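Local coordinates for LAIR1 ecotodomain from MGD21 antibody (Homo sapiens, PDB 7JZK), which binds the V2 domain of a Plasmodium RIFIN, acting as a LAIR1 ectodomain inserted in a malaria antibody, at residues V32-L37 / D47-S52; R27-V32 / C78-S83; P6-E11 / E88-L93; V22-R27 / F63-V68. All blocks are in the same frame, centred on the assembly; numbering follows the deposited sequence.

Interaction 1 of 4, residues V32-L37 / D47-S52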
loop_
_atom_site.group_PDB
_atom_site.type_symbol
_atom_site.label_atom_id
_atom_site.label_comp_id
_atom_site.label_asym_id
_atom_site.label_seq_id
_atom_site.Cartn_x
_atom_site.Cartn_y
_atom_site.Cartn_z
ATOM N N VAL A 32 16.972 -11.396 -7.534
ATOM C CA VAL A 32 15.666 -10.883 -7.148
ATOM C C VAL A 32 15.697 -9.368 -7.261
ATOM O O VAL A 32 16.589 -8.708 -6.714
ATOM C CB VAL A 32 15.306 -11.311 -5.717
ATOM C CG1 VAL A 32 14.049 -10.583 -5.264
ATOM C CG2 VAL A 32 15.115 -12.807 -5.622
ATOM N N GLN A 33 14.732 -8.807 -7.985
ATOM C CA GLN A 33 14.610 -7.356 -8.017
ATOM C C GLN A 33 13.929 -6.846 -6.762
ATOM O O GLN A 33 14.461 -5.971 -6.073
ATOM C CB GLN A 33 13.824 -6.925 -9.239
ATOM C CG GLN A 33 14.327 -7.545 -10.501
ATOM C CD GLN A 33 13.645 -6.958 -11.691
ATOM O OE1 GLN A 33 13.074 -5.860 -11.619
ATOM N NE2 GLN A 33 13.673 -7.684 -12.799
ATOM N N THR A 34 12.783 -7.428 -6.417
ATOM C CA THR A 34 12.039 -6.968 -5.260
ATOM C C THR A 34 11.538 -8.163 -4.461
ATOM O O THR A 34 11.024 -9.131 -5.029
ATOM C CB THR A 34 10.835 -6.111 -5.675
ATOM O OG1 THR A 34 11.222 -5.179 -6.688
ATOM C CG2 THR A 34 10.391 -5.312 -4.516
ATOM N N PHE A 35 11.666 -8.069 -3.145
ATOM C CA PHE A 35 10.996 -8.966 -2.219
ATOM C C PHE A 35 9.796 -8.243 -1.622
ATOM O O PHE A 35 9.920 -7.089 -1.200
ATOM C CB PHE A 35 11.934 -9.374 -1.090
ATOM C CG PHE A 35 12.443 -10.750 -1.216
ATOM C CD1 PHE A 35 13.779 -10.980 -1.481
ATOM C CD2 PHE A 35 11.581 -11.818 -1.126
ATOM C CE1 PHE A 35 14.256 -12.274 -1.618
ATOM C CE2 PHE A 35 12.035 -13.095 -1.259
ATOM C CZ PHE A 35 13.380 -13.333 -1.503
ATOM N N ARG A 36 8.649 -8.921 -1.553
ATOM C CA ARG A 36 7.447 -8.388 -0.919
ATOM C C ARG A 36 7.022 -9.328 0.200
ATOM O O ARG A 36 6.792 -10.527 -0.038
ATOM C CB ARG A 36 6.311 -8.239 -1.930
ATOM C CG ARG A 36 4.911 -8.118 -1.361
ATOM C CD ARG A 36 3.925 -7.713 -2.461
ATOM N NE ARG A 36 4.329 -6.488 -3.152
ATOM C CZ ARG A 36 3.648 -5.937 -4.159
ATOM N NH1 ARG A 36 2.525 -6.500 -4.603
ATOM N NH2 ARG A 36 4.085 -4.817 -4.727
ATOM N N LEU A 37 6.880 -8.768 1.402
ATOM C CA LEU A 37 6.446 -9.488 2.588
ATOM C C LEU A 37 4.974 -9.196 2.802
ATOM O O LEU A 37 4.594 -8.029 2.959
ATOM C CB LEU A 37 7.264 -9.078 3.803
ATOM C CG LEU A 37 6.766 -9.599 5.138
ATOM C CD1 LEU A 37 7.127 -11.079 5.296
ATOM C CD2 LEU A 37 7.463 -8.773 6.204
ATOM N N ASP A 47 7.423 -3.849 0.598
ATOM C CA ASP A 47 8.367 -4.185 -0.453
ATOM C C ASP A 47 9.763 -3.699 -0.082
ATOM O O ASP A 47 9.925 -2.727 0.659
ATOM C CB ASP A 47 7.929 -3.569 -1.784
ATOM C CG ASP A 47 6.880 -4.415 -2.504
ATOM O OD1 ASP A 47 6.444 -5.418 -1.921
ATOM O OD2 ASP A 47 6.437 -4.052 -3.620
ATOM N N THR A 48 10.773 -4.387 -0.607
ATOM C CA THR A 48 12.154 -3.962 -0.447
ATOM C C THR A 48 12.925 -4.342 -1.698
ATOM O O THR A 48 12.733 -5.429 -2.261
ATOM C CB THR A 48 12.807 -4.588 0.794
ATOM O OG1 THR A 48 14.088 -3.990 1.017
ATOM C CG2 THR A 48 12.983 -6.078 0.626
ATOM N N GLU A 49 13.786 -3.435 -2.140
ATOM C CA GLU A 49 14.713 -3.757 -3.209
ATOM C C GLU A 49 16.143 -3.899 -2.716
ATOM O O GLU A 49 17.024 -4.206 -3.514
ATOM C CB GLU A 49 14.653 -2.717 -4.330
ATOM C CG GLU A 49 13.346 -2.686 -5.085
ATOM C CD GLU A 49 13.457 -1.854 -6.352
ATOM O OE1 GLU A 49 12.691 -0.876 -6.525
ATOM O OE2 GLU A 49 14.330 -2.183 -7.182
ATOM N N ASP A 50 16.403 -3.702 -1.428
ATOM C CA ASP A 50 17.738 -3.991 -0.917
ATOM C C ASP A 50 17.790 -5.501 -0.695
ATOM O O ASP A 50 17.530 -6.008 0.398
ATOM C CB ASP A 50 18.030 -3.208 0.357
ATOM C CG ASP A 50 19.386 -3.576 0.992
ATOM O OD1 ASP A 50 20.292 -4.101 0.291
ATOM O OD2 ASP A 50 19.530 -3.364 2.216
ATOM N N VAL A 51 18.144 -6.227 -1.752
ATOM C CA VAL A 51 18.296 -7.679 -1.707
ATOM C C VAL A 51 19.784 -7.985 -1.738
ATOM O O VAL A 51 20.503 -7.514 -2.627
ATOM C CB VAL A 51 17.570 -8.364 -2.880
ATOM C CG1 VAL A 51 16.049 -8.286 -2.699
ATOM C CG2 VAL A 51 17.950 -7.704 -4.192
ATOM N N SER A 52 20.258 -8.749 -0.765
ATOM C CA SER A 52 21.679 -9.031 -0.669
ATOM C C SER A 52 21.911 -10.451 -1.165
ATOM O O SER A 52 21.309 -11.402 -0.653
ATOM C CB SER A 52 22.198 -8.839 0.759
ATOM O OG SER A 52 21.244 -9.232 1.726
#
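R36 leaves its strand with CG anti to the backbone N (chi1 162°), runs on extended and bends at chi3 (-55°), which brings its guanidinium alongside the carboxylate of D47. The acid comes across from the neighbouring strand with its CG anti to the carbonyl carbon, and the two flat groups meet edge to edge, their planes only 16° apart. The result is a two-pronged salt bridge: R36 NH2 lies 2.7 Å from D47 OD2, meeting the syn lone pair of that oxygen, while R36 NE reaches D47 OD1, an atom less surely placed. Y45 adds a cation-pi contact to R36, and the RIFIN chain packs here, A99 on R36 and F105 on D47.

F35 and T48 form the adjacent hydrogen-bonded antiparallel pair, with F35 N to T48 O at 3.0 Å and T48 N to F35 O at 2.9 Å, both nearly along the carbonyl axes. Their side chains lie on the other face, where F35 CB touches T48 CG2 at 3.9 Å. V51 closes this side: its CG1 meets the edge of the F35 ring 3.7 Å from CD1 and also touches V32 CG1 at 4.0 Å. V51 CG2, in the crowded position between N and carbonyl carbon, presses on V32 O at 3.0 Å. T34 CG2, anti to the backbone N, lies 3.3 Å from T48 O.

Q33 and T34 together face Y81 as a classic bulge, at the start of a beta hairpin that forms the C-C' edge of an immunoglobulin sandwich and here meets RIFIN.

Interaction 2 of 4, residues R27-V32 / C78-S83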
loop_
_atom_site.group_PDB
_atom_site.type_symbol
_atom_site.label_atom_id
_atom_site.label_comp_id
_atom_site.label_asym_id
_atom_site.label_seq_id
_atom_site.Cartn_x
_atom_site.Cartn_y
_atom_site.Cartn_z
ATOM N N ARG A 27 14.025 -15.674 1.322
ATOM C CA ARG A 27 15.095 -16.194 0.481
ATOM C C ARG A 27 14.547 -16.672 -0.846
ATOM O O ARG A 27 13.508 -17.340 -0.899
ATOM C CB ARG A 27 15.865 -17.304 1.172
ATOM C CG ARG A 27 16.862 -16.748 2.166
ATOM C CD ARG A 27 17.783 -17.817 2.682
ATOM N NE ARG A 27 18.006 -17.726 4.126
ATOM C CZ ARG A 27 17.110 -18.010 5.069
ATOM N NH1 ARG A 27 17.445 -17.892 6.349
ATOM N NH2 ARG A 27 15.877 -18.394 4.747
ATOM N N GLY A 28 15.260 -16.294 -1.904
ATOM C CA GLY A 28 14.969 -16.716 -3.250
ATOM C C GLY A 28 16.240 -16.924 -4.068
ATOM O O GLY A 28 17.351 -17.102 -3.533
ATOM N N PRO A 29 16.080 -16.947 -5.388
ATOM C CA PRO A 29 17.218 -17.147 -6.288
ATOM C C PRO A 29 18.014 -15.854 -6.432
ATOM O O PRO A 29 17.649 -14.812 -5.888
ATOM C CB PRO A 29 16.545 -17.539 -7.609
ATOM C CG PRO A 29 15.234 -16.767 -7.570
ATOM C CD PRO A 29 14.814 -16.785 -6.120
ATOM N N VAL A 30 19.147 -15.944 -7.143
ATOM C CA VAL A 30 19.974 -14.769 -7.409
ATOM C C VAL A 30 19.269 -13.868 -8.399
ATOM O O VAL A 30 18.593 -14.339 -9.321
ATOM C CB VAL A 30 21.369 -15.189 -7.911
ATOM C CG1 VAL A 30 22.035 -14.067 -8.729
ATOM C CG2 VAL A 30 22.260 -15.582 -6.736
ATOM N N GLY A 31 19.410 -12.562 -8.205
ATOM C CA GLY A 31 18.821 -11.618 -9.120
ATOM C C GLY A 31 17.428 -11.167 -8.770
ATOM O O GLY A 31 16.742 -10.607 -9.635
ATOM N N VAL A 32 16.972 -11.396 -7.534
ATOM C CA VAL A 32 15.666 -10.883 -7.148
ATOM C C VAL A 32 15.697 -9.368 -7.261
ATOM O O VAL A 32 16.589 -8.708 -6.714
ATOM C CB VAL A 32 15.306 -11.311 -5.717
ATOM C CG1 VAL A 32 14.049 -10.583 -5.264
ATOM C CG2 VAL A 32 15.115 -12.807 -5.622
ATOM N N CYS A 78 6.426 -14.671 1.822
ATOM C CA CYS A 78 7.272 -13.935 0.895
ATOM C C CYS A 78 6.850 -14.184 -0.541
ATOM O O CYS A 78 6.267 -15.218 -0.885
ATOM C CB CYS A 78 8.758 -14.294 1.041
ATOM S SG CYS A 78 9.410 -14.245 2.736
ATOM N N ILE A 79 7.131 -13.194 -1.372
ATOM C CA ILE A 79 6.993 -13.356 -2.807
ATOM C C ILE A 79 8.022 -12.436 -3.437
ATOM O O ILE A 79 8.347 -11.383 -2.894
ATOM C CB ILE A 79 5.551 -13.053 -3.278
ATOM C CG1 ILE A 79 5.369 -13.375 -4.760
ATOM C CG2 ILE A 79 5.195 -11.624 -3.005
ATOM C CD1 ILE A 79 3.966 -13.145 -5.229
ATOM N N TYR A 80 8.587 -12.848 -4.553
ATOM C CA TYR A 80 9.613 -12.012 -5.138
ATOM C C TYR A 80 9.307 -11.809 -6.605
ATOM O O TYR A 80 8.531 -12.551 -7.214
ATOM C CB TYR A 80 11.016 -12.590 -4.948
ATOM C CG TYR A 80 11.272 -13.886 -5.667
ATOM C CD1 TYR A 80 11.125 -15.096 -5.009
ATOM C CD2 TYR A 80 11.693 -13.905 -6.994
ATOM C CE1 TYR A 80 11.364 -16.271 -5.642
ATOM C CE2 TYR A 80 11.925 -15.078 -7.639
ATOM C CZ TYR A 80 11.761 -16.264 -6.964
ATOM O OH TYR A 80 12.005 -17.462 -7.611
ATOM N N TYR A 81 9.899 -10.756 -7.144
ATOM C CA TYR A 81 9.713 -10.372 -8.533
ATOM C C TYR A 81 11.032 -10.527 -9.266
ATOM O O TYR A 81 12.041 -9.975 -8.843
ATOM C CB TYR A 81 9.198 -8.925 -8.639
ATOM C CG TYR A 81 8.715 -8.533 -10.032
ATOM C CD1 TYR A 81 7.457 -8.880 -10.477
ATOM C CD2 TYR A 81 9.524 -7.818 -10.910
ATOM C CE1 TYR A 81 7.026 -8.538 -11.764
ATOM C CE2 TYR A 81 9.085 -7.475 -12.194
ATOM C CZ TYR A 81 7.843 -7.831 -12.605
ATOM O OH TYR A 81 7.415 -7.470 -13.856
ATOM N N LYS A 82 11.026 -11.295 -10.345
ATOM C CA LYS A 82 12.244 -11.508 -11.117
ATOM C C LYS A 82 11.895 -11.874 -12.549
ATOM O O LYS A 82 10.938 -12.607 -12.786
ATOM C CB LYS A 82 13.077 -12.572 -10.384
ATOM C CG LYS A 82 14.552 -12.683 -10.674
ATOM C CD LYS A 82 14.949 -13.805 -11.612
ATOM C CE LYS A 82 16.114 -14.546 -10.939
ATOM N NZ LYS A 82 16.446 -15.912 -11.435
ATOM N N SER A 83 12.656 -11.323 -13.493
ATOM C CA SER A 83 12.452 -11.557 -14.920
ATOM C C SER A 83 11.001 -11.293 -15.341
ATOM O O SER A 83 10.341 -12.127 -15.958
ATOM C CB SER A 83 12.903 -12.971 -15.291
ATOM O OG SER A 83 14.067 -13.335 -14.560
#
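A chi1 of 66° puts Y80 CG in the crowded position between the backbone N and the carbonyl carbon, raising the ring toward the 27-32 segment; K82 instead sends CG anti to the backbone N (chi1 -160°) and then bends at chi2 (-101°) and chi3. P29 meets Y80 tip to tip. Its CD sits over one face of the ring, a tight 3.2 Å from Y80 CZ, and its CG lies 3.3 Å from Y80 OH. That hydroxyl has its hydrogen-bond partner elsewhere, in P4 O. Nearer the Y80 backbone, V32 crosses Y80 at about a right angle, CG1 against Y80 CB at 3.7 Å and CG2 obliquely beside CD2 at 3.8 Å.

In immunoglobulin terms, the turn leaving strand B toward strand C is laid against strand F of the opposite sheet. The disulfide between C78 and C26 ties the same two strands deeper in the sandwich, and P29 O is held by S59 OG.

Over the turn lies the bent lysine chain. K82 CG rests 3.2 Å from G31 O and K82 CE 3.0 Å from V30 O, so carbonyl oxygens line its aliphatic part, although the amine makes no hydrogen bond to V30 O. No hydrogen bond joins the two segments at all. Y81 points away from the turn; its OH hydrogen-bonds F105 N of the RIFIN chain, and its ring meets that phenylalanine edge to face.

Interaction 3 of 4, residues P6-E11 / E88-L93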
loop_
_atom_site.group_PDB
_atom_site.type_symbol
_atom_site.label_atom_id
_atom_site.label_comp_id
_atom_site.label_asym_id
_atom_site.label_seq_id
_atom_site.Cartn_x
_atom_site.Cartn_y
_atom_site.Cartn_z
ATOM N N PRO A 6 10.025 -19.038 -3.064
ATOM C CA PRO A 6 10.815 -18.422 -2.000
ATOM C C PRO A 6 10.446 -19.067 -0.677
ATOM O O PRO A 6 9.410 -19.721 -0.555
ATOM C CB PRO A 6 10.398 -16.951 -2.041
ATOM C CG PRO A 6 9.044 -16.936 -2.661
ATOM C CD PRO A 6 8.898 -18.186 -3.495
ATOM N N SER A 7 11.293 -18.845 0.328
ATOM C CA SER A 7 11.028 -19.359 1.664
ATOM C C SER A 7 11.092 -18.202 2.656
ATOM O O SER A 7 11.759 -17.191 2.419
ATOM C CB SER A 7 12.030 -20.452 2.086
ATOM O OG SER A 7 13.236 -19.893 2.601
ATOM N N ILE A 8 10.381 -18.358 3.764
ATOM C CA ILE A 8 10.293 -17.346 4.806
ATOM C C ILE A 8 10.738 -17.993 6.102
ATOM O O ILE A 8 10.349 -19.131 6.391
ATOM C CB ILE A 8 8.850 -16.788 4.923
ATOM C CG1 ILE A 8 8.639 -15.932 6.172
ATOM C CG2 ILE A 8 7.799 -17.878 4.882
ATOM C CD1 ILE A 8 9.266 -14.589 6.141
ATOM N N SER A 9 11.548 -17.270 6.878
ATOM C CA SER A 9 11.952 -17.716 8.207
ATOM C C SER A 9 11.908 -16.515 9.142
ATOM O O SER A 9 11.900 -15.372 8.694
ATOM C CB SER A 9 13.353 -18.362 8.212
ATOM O OG SER A 9 14.221 -17.751 7.262
ATOM N N ALA A 10 11.876 -16.781 10.451
ATOM C CA ALA A 10 11.857 -15.736 11.465
ATOM C C ALA A 10 12.970 -15.963 12.473
ATOM O O ALA A 10 13.176 -17.087 12.937
ATOM C CB ALA A 10 10.516 -15.691 12.206
ATOM N N GLU A 11 13.663 -14.878 12.823
ATOM C CA GLU A 11 14.769 -14.908 13.766
ATOM C C GLU A 11 14.511 -13.880 14.862
ATOM O O GLU A 11 14.253 -12.699 14.556
ATOM C CB GLU A 11 16.085 -14.596 13.045
ATOM C CG GLU A 11 16.230 -15.316 11.703
ATOM C CD GLU A 11 17.450 -14.869 10.926
ATOM O OE1 GLU A 11 17.770 -15.507 9.894
ATOM O OE2 GLU A 11 18.089 -13.879 11.340
ATOM N N GLU A 88 5.624 -17.586 -7.398
ATOM C CA GLU A 88 4.573 -18.083 -6.523
ATOM C C GLU A 88 4.934 -17.773 -5.078
ATOM O O GLU A 88 6.106 -17.620 -4.729
ATOM C CB GLU A 88 4.377 -19.582 -6.702
ATOM C CG GLU A 88 4.638 -20.065 -8.129
ATOM C CD GLU A 88 6.031 -20.704 -8.323
ATOM O OE1 GLU A 88 6.100 -21.929 -8.577
ATOM O OE2 GLU A 88 7.056 -19.986 -8.241
ATOM N N GLN A 89 3.914 -17.601 -4.249
ATOM C CA GLN A 89 4.154 -17.213 -2.867
ATOM C C GLN A 89 4.754 -18.378 -2.089
ATOM O O GLN A 89 4.548 -19.545 -2.415
ATOM C CB GLN A 89 2.853 -16.748 -2.200
ATOM C CG GLN A 89 2.105 -15.690 -2.977
ATOM C CD GLN A 89 1.154 -16.320 -3.956
ATOM O OE1 GLN A 89 1.224 -17.526 -4.204
ATOM N NE2 GLN A 89 0.234 -15.531 -4.498
ATOM N N SER A 90 5.503 -18.043 -1.049
ATOM C CA SER A 90 5.938 -19.017 -0.073
ATOM C C SER A 90 4.780 -19.446 0.830
ATOM O O SER A 90 3.683 -18.880 0.814
ATOM C CB SER A 90 7.023 -18.424 0.810
ATOM O OG SER A 90 6.434 -17.857 1.966
ATOM N N ASP A 91 5.026 -20.475 1.619
ATOM C CA ASP A 91 4.070 -20.875 2.636
ATOM C C ASP A 91 3.974 -19.796 3.712
ATOM O O ASP A 91 4.925 -19.042 3.935
ATOM C CB ASP A 91 4.489 -22.204 3.262
ATOM C CG ASP A 91 3.863 -23.392 2.554
ATOM O OD1 ASP A 91 3.479 -23.235 1.372
ATOM O OD2 ASP A 91 3.764 -24.485 3.162
ATOM N N TYR A 92 2.809 -19.714 4.367
ATOM C CA TYR A 92 2.616 -18.778 5.468
ATOM C C TYR A 92 3.373 -19.238 6.701
ATOM O O TYR A 92 3.499 -20.428 6.975
ATOM C CB TYR A 92 1.128 -18.629 5.840
ATOM C CG TYR A 92 0.343 -17.717 4.921
ATOM C CD1 TYR A 92 -0.525 -18.245 3.985
ATOM C CD2 TYR A 92 0.499 -16.347 4.955
ATOM C CE1 TYR A 92 -1.233 -17.434 3.113
ATOM C CE2 TYR A 92 -0.212 -15.518 4.086
ATOM C CZ TYR A 92 -1.078 -16.071 3.165
ATOM O OH TYR A 92 -1.795 -15.305 2.274
ATOM N N LEU A 93 3.807 -18.261 7.477
ATOM C CA LEU A 93 4.527 -18.418 8.727
ATOM C C LEU A 93 3.721 -17.692 9.795
ATOM O O LEU A 93 3.349 -16.529 9.592
ATOM C CB LEU A 93 5.907 -17.771 8.608
ATOM C CG LEU A 93 7.009 -18.030 9.624
ATOM C CD1 LEU A 93 7.600 -19.398 9.382
ATOM C CD2 LEU A 93 8.077 -16.953 9.531
#
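S90 OG is gripped by two hydrogen bonds: it donates to D91 O at 2.7 Å and accepts from C78 N. The hydroxyl sits above the D91 carbonyl plane, 35° out of it, rather than on a lone pair. Against this fixed group leans I8, whose CG2 occupies the crowded position between the backbone N and the carbonyl carbon. That methyl lies 3.2 Å from S90 OG and 3.2 Å from D91 O, so it covers both ends of the serine bond.

P6 packs at the start of the contact, its CD 3.1 Å from E88 O, while S90 CB approaches P6 O to 3.0 Å. The segments run nearly parallel, 13° apart end to end. In the immunoglobulin sandwich 7-11 is strand A, paired with 22-28 in one sheet, and 88-93 lies in an irregular, interrupted part of strand G (85-97), which pairs with 74-82 in the other; packing of side chains on side chains and on backbone carbonyls joins them here, without a hydrogen bond.

Further along, L93 sends CG anti to its backbone N (chi1 -166°) and crosses I8 obliquely. L93 CD2 lies 3.6 Å from I8 CG1, itself anti to the I8 backbone N, and 3.8 Å from A10 CB, bridging two residues of the facing strand. F24 packs against both I8 and L93 from the sandwich interior. R5 forms a salt bridge with D91 and also hydrogen-bonds Q89 O.

Interaction 4 of 4, residues V22-R27 / F63-V68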
loop_
_atom_site.group_PDB
_atom_site.type_symbol
_atom_site.label_atom_id
_atom_site.label_comp_id
_atom_site.label_asym_id
_atom_site.label_seq_id
_atom_site.Cartn_x
_atom_site.Cartn_y
_atom_site.Cartn_z
ATOM N N VAL A 22 11.862 -9.019 16.110
ATOM C CA VAL A 22 11.777 -10.196 15.249
ATOM C C VAL A 22 12.187 -9.779 13.846
ATOM O O VAL A 22 12.021 -8.624 13.461
ATOM C CB VAL A 22 10.360 -10.821 15.258
ATOM C CG1 VAL A 22 9.374 -9.947 14.508
ATOM C CG2 VAL A 22 10.376 -12.211 14.631
ATOM N N THR A 23 12.784 -10.705 13.094
ATOM C CA THR A 23 13.155 -10.432 11.708
ATOM C C THR A 23 12.687 -11.558 10.792
ATOM O O THR A 23 13.034 -12.727 11.004
ATOM C CB THR A 23 14.667 -10.244 11.556
ATOM O OG1 THR A 23 15.150 -9.392 12.603
ATOM C CG2 THR A 23 14.972 -9.602 10.205
ATOM N N PHE A 24 11.932 -11.197 9.757
ATOM C CA PHE A 24 11.523 -12.136 8.724
ATOM C C PHE A 24 12.558 -12.092 7.619
ATOM O O PHE A 24 12.849 -11.021 7.080
ATOM C CB PHE A 24 10.143 -11.769 8.169
ATOM C CG PHE A 24 9.053 -11.833 9.187
ATOM C CD1 PHE A 24 8.642 -10.697 9.845
ATOM C CD2 PHE A 24 8.481 -13.041 9.522
ATOM C CE1 PHE A 24 7.662 -10.752 10.805
ATOM C CE2 PHE A 24 7.492 -13.108 10.469
ATOM C CZ PHE A 24 7.086 -11.958 11.121
ATOM N N VAL A 25 13.084 -13.261 7.271
ATOM C CA VAL A 25 14.104 -13.436 6.240
ATOM C C VAL A 25 13.461 -14.165 5.072
ATOM O O VAL A 25 12.957 -15.288 5.224
ATOM C CB VAL A 25 15.326 -14.209 6.763
ATOM C CG1 VAL A 25 16.431 -14.230 5.711
ATOM C CG2 VAL A 25 15.826 -13.609 8.079
ATOM N N CYS A 26 13.438 -13.495 3.928
ATOM C CA CYS A 26 12.894 -14.024 2.692
ATOM C C CYS A 26 14.044 -14.431 1.785
ATOM O O CYS A 26 14.951 -13.629 1.532
ATOM C CB CYS A 26 12.029 -12.973 2.005
ATOM S SG CYS A 26 10.549 -12.562 2.896
ATOM N N ARG A 27 14.025 -15.674 1.322
ATOM C CA ARG A 27 15.095 -16.194 0.481
ATOM C C ARG A 27 14.547 -16.672 -0.846
ATOM O O ARG A 27 13.508 -17.340 -0.899
ATOM C CB ARG A 27 15.865 -17.304 1.172
ATOM C CG ARG A 27 16.862 -16.748 2.166
ATOM C CD ARG A 27 17.783 -17.817 2.682
ATOM N NE ARG A 27 18.006 -17.726 4.126
ATOM C CZ ARG A 27 17.110 -18.010 5.069
ATOM N NH1 ARG A 27 17.445 -17.892 6.349
ATOM N NH2 ARG A 27 15.877 -18.394 4.747
ATOM N N PHE A 63 13.138 -8.167 6.774
ATOM C CA PHE A 63 12.124 -7.218 7.240
ATOM C C PHE A 63 12.102 -7.337 8.754
ATOM O O PHE A 63 11.742 -8.394 9.278
ATOM C CB PHE A 63 10.738 -7.528 6.661
ATOM C CG PHE A 63 10.709 -7.655 5.157
ATOM C CD1 PHE A 63 11.097 -8.840 4.535
ATOM C CD2 PHE A 63 10.277 -6.605 4.364
ATOM C CE1 PHE A 63 11.073 -8.958 3.171
ATOM C CE2 PHE A 63 10.252 -6.731 2.989
ATOM C CZ PHE A 63 10.651 -7.914 2.400
ATOM N N ARG A 64 12.490 -6.281 9.462
ATOM C CA ARG A 64 12.695 -6.396 10.898
ATOM C C ARG A 64 11.729 -5.495 11.664
ATOM O O ARG A 64 11.630 -4.299 11.382
ATOM C CB ARG A 64 14.131 -6.025 11.250
ATOM C CG ARG A 64 14.293 -5.669 12.718
ATOM C CD ARG A 64 15.636 -4.979 12.991
ATOM N NE ARG A 64 15.670 -4.573 14.389
ATOM C CZ ARG A 64 16.259 -5.276 15.351
ATOM N NH1 ARG A 64 16.219 -4.838 16.602
ATOM N NH2 ARG A 64 16.900 -6.409 15.064
ATOM N N ILE A 65 11.048 -6.066 12.653
ATOM C CA ILE A 65 10.223 -5.313 13.586
ATOM C C ILE A 65 10.999 -5.187 14.893
ATOM O O ILE A 65 11.301 -6.201 15.537
ATOM C CB ILE A 65 8.862 -5.995 13.819
ATOM C CG1 ILE A 65 8.057 -6.106 12.523
ATOM C CG2 ILE A 65 8.064 -5.232 14.879
ATOM C CD1 ILE A 65 6.779 -6.900 12.702
ATOM N N ASP A 66 11.316 -3.947 15.290
ATOM C CA ASP A 66 12.117 -3.735 16.491
ATOM C C ASP A 66 11.347 -4.112 17.745
ATOM O O ASP A 66 11.897 -4.736 18.657
ATOM C CB ASP A 66 12.581 -2.284 16.586
ATOM C CG ASP A 66 13.489 -1.875 15.431
ATOM O OD1 ASP A 66 14.455 -2.615 15.123
ATOM O OD2 ASP A 66 13.253 -0.794 14.841
ATOM N N SER A 67 10.082 -3.730 17.833
ATOM C CA SER A 67 9.316 -4.023 19.037
ATOM C C SER A 67 7.916 -4.436 18.620
ATOM O O SER A 67 7.135 -3.601 18.156
ATOM C CB SER A 67 9.292 -2.813 19.973
ATOM O OG SER A 67 8.742 -3.144 21.242
ATOM N N VAL A 68 7.607 -5.708 18.781
ATOM C CA VAL A 68 6.323 -6.238 18.347
ATOM C C VAL A 68 5.251 -5.903 19.372
ATOM O O VAL A 68 5.519 -5.771 20.573
ATOM C CB VAL A 68 6.392 -7.756 18.105
ATOM C CG1 VAL A 68 7.537 -8.088 17.166
ATOM C CG2 VAL A 68 6.508 -8.496 19.427
#
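Strands B and E of the immunoglobulin domain lie side by side here, in the sheet that also holds strands 7-11 and 52-55; the axes of 22-27 and 63-65 approach to 4.6 Å and run antiparallel at 169°. Two hydrogen-bonded pairs flank a non-hydrogen-bonded one. V22 N reaches I65 O at 2.9 Å and I65 N returns to V22 O; two residues on, F24 N meets F63 O at 2.8 Å and F63 N answers to F24 O. Between them T23 and R64 face the other way.

V22, F24, F63 and I65 turn to the inner face of the sandwich. V22 and I65 lie side by side, pointing the same way. V22 CG1, in the crowded position between N and carbonyl carbon, touches I65 CB and crosses to V68 CG1 at 3.7 Å, so V68 covers the end of the pair. F24 meets I65 CD1 at the edge of its ring. C26, half of the disulfide to C78 that pins the two sheets together in this fold, places SG anti to the carbonyl carbon (chi1 -67°). It thereby comes obliquely beside the F63 ring, 3.7 Å from CE1, in a sulfur-aromatic contact.

On the outer face R64 CB and CG rest against T23 OG1, each at 3.8 Å. R64 stays extended to NE, which forms a very short in-plane salt bridge with D66 OD1, met nearly along its C-O axis. F79 of the RIFIN chain packs on F63 and I65.

Overall arrangement
All four contacts lie in one immunoglobulin sandwich. Interaction 4 pairs neighbouring strands of the four-stranded sheet and interaction 1 those of the five-stranded sheet, while interactions 2 and 3 bring strands of the two sheets together. Interaction 3, joining 6-11 to 88-93, closes a loop that contains the others; interaction 1 is nested within both 2 and 4, whose segments alternate along the chain. Interactions 1 and 2 share V32, with centres 7 Å apart. Interactions 2 and 4 share strand 22-28, yet their centres are 18 Å apart, on opposite sides of the chain centre, linked by the C26-C78 disulfide. RIFIN touches residues of all four contacts.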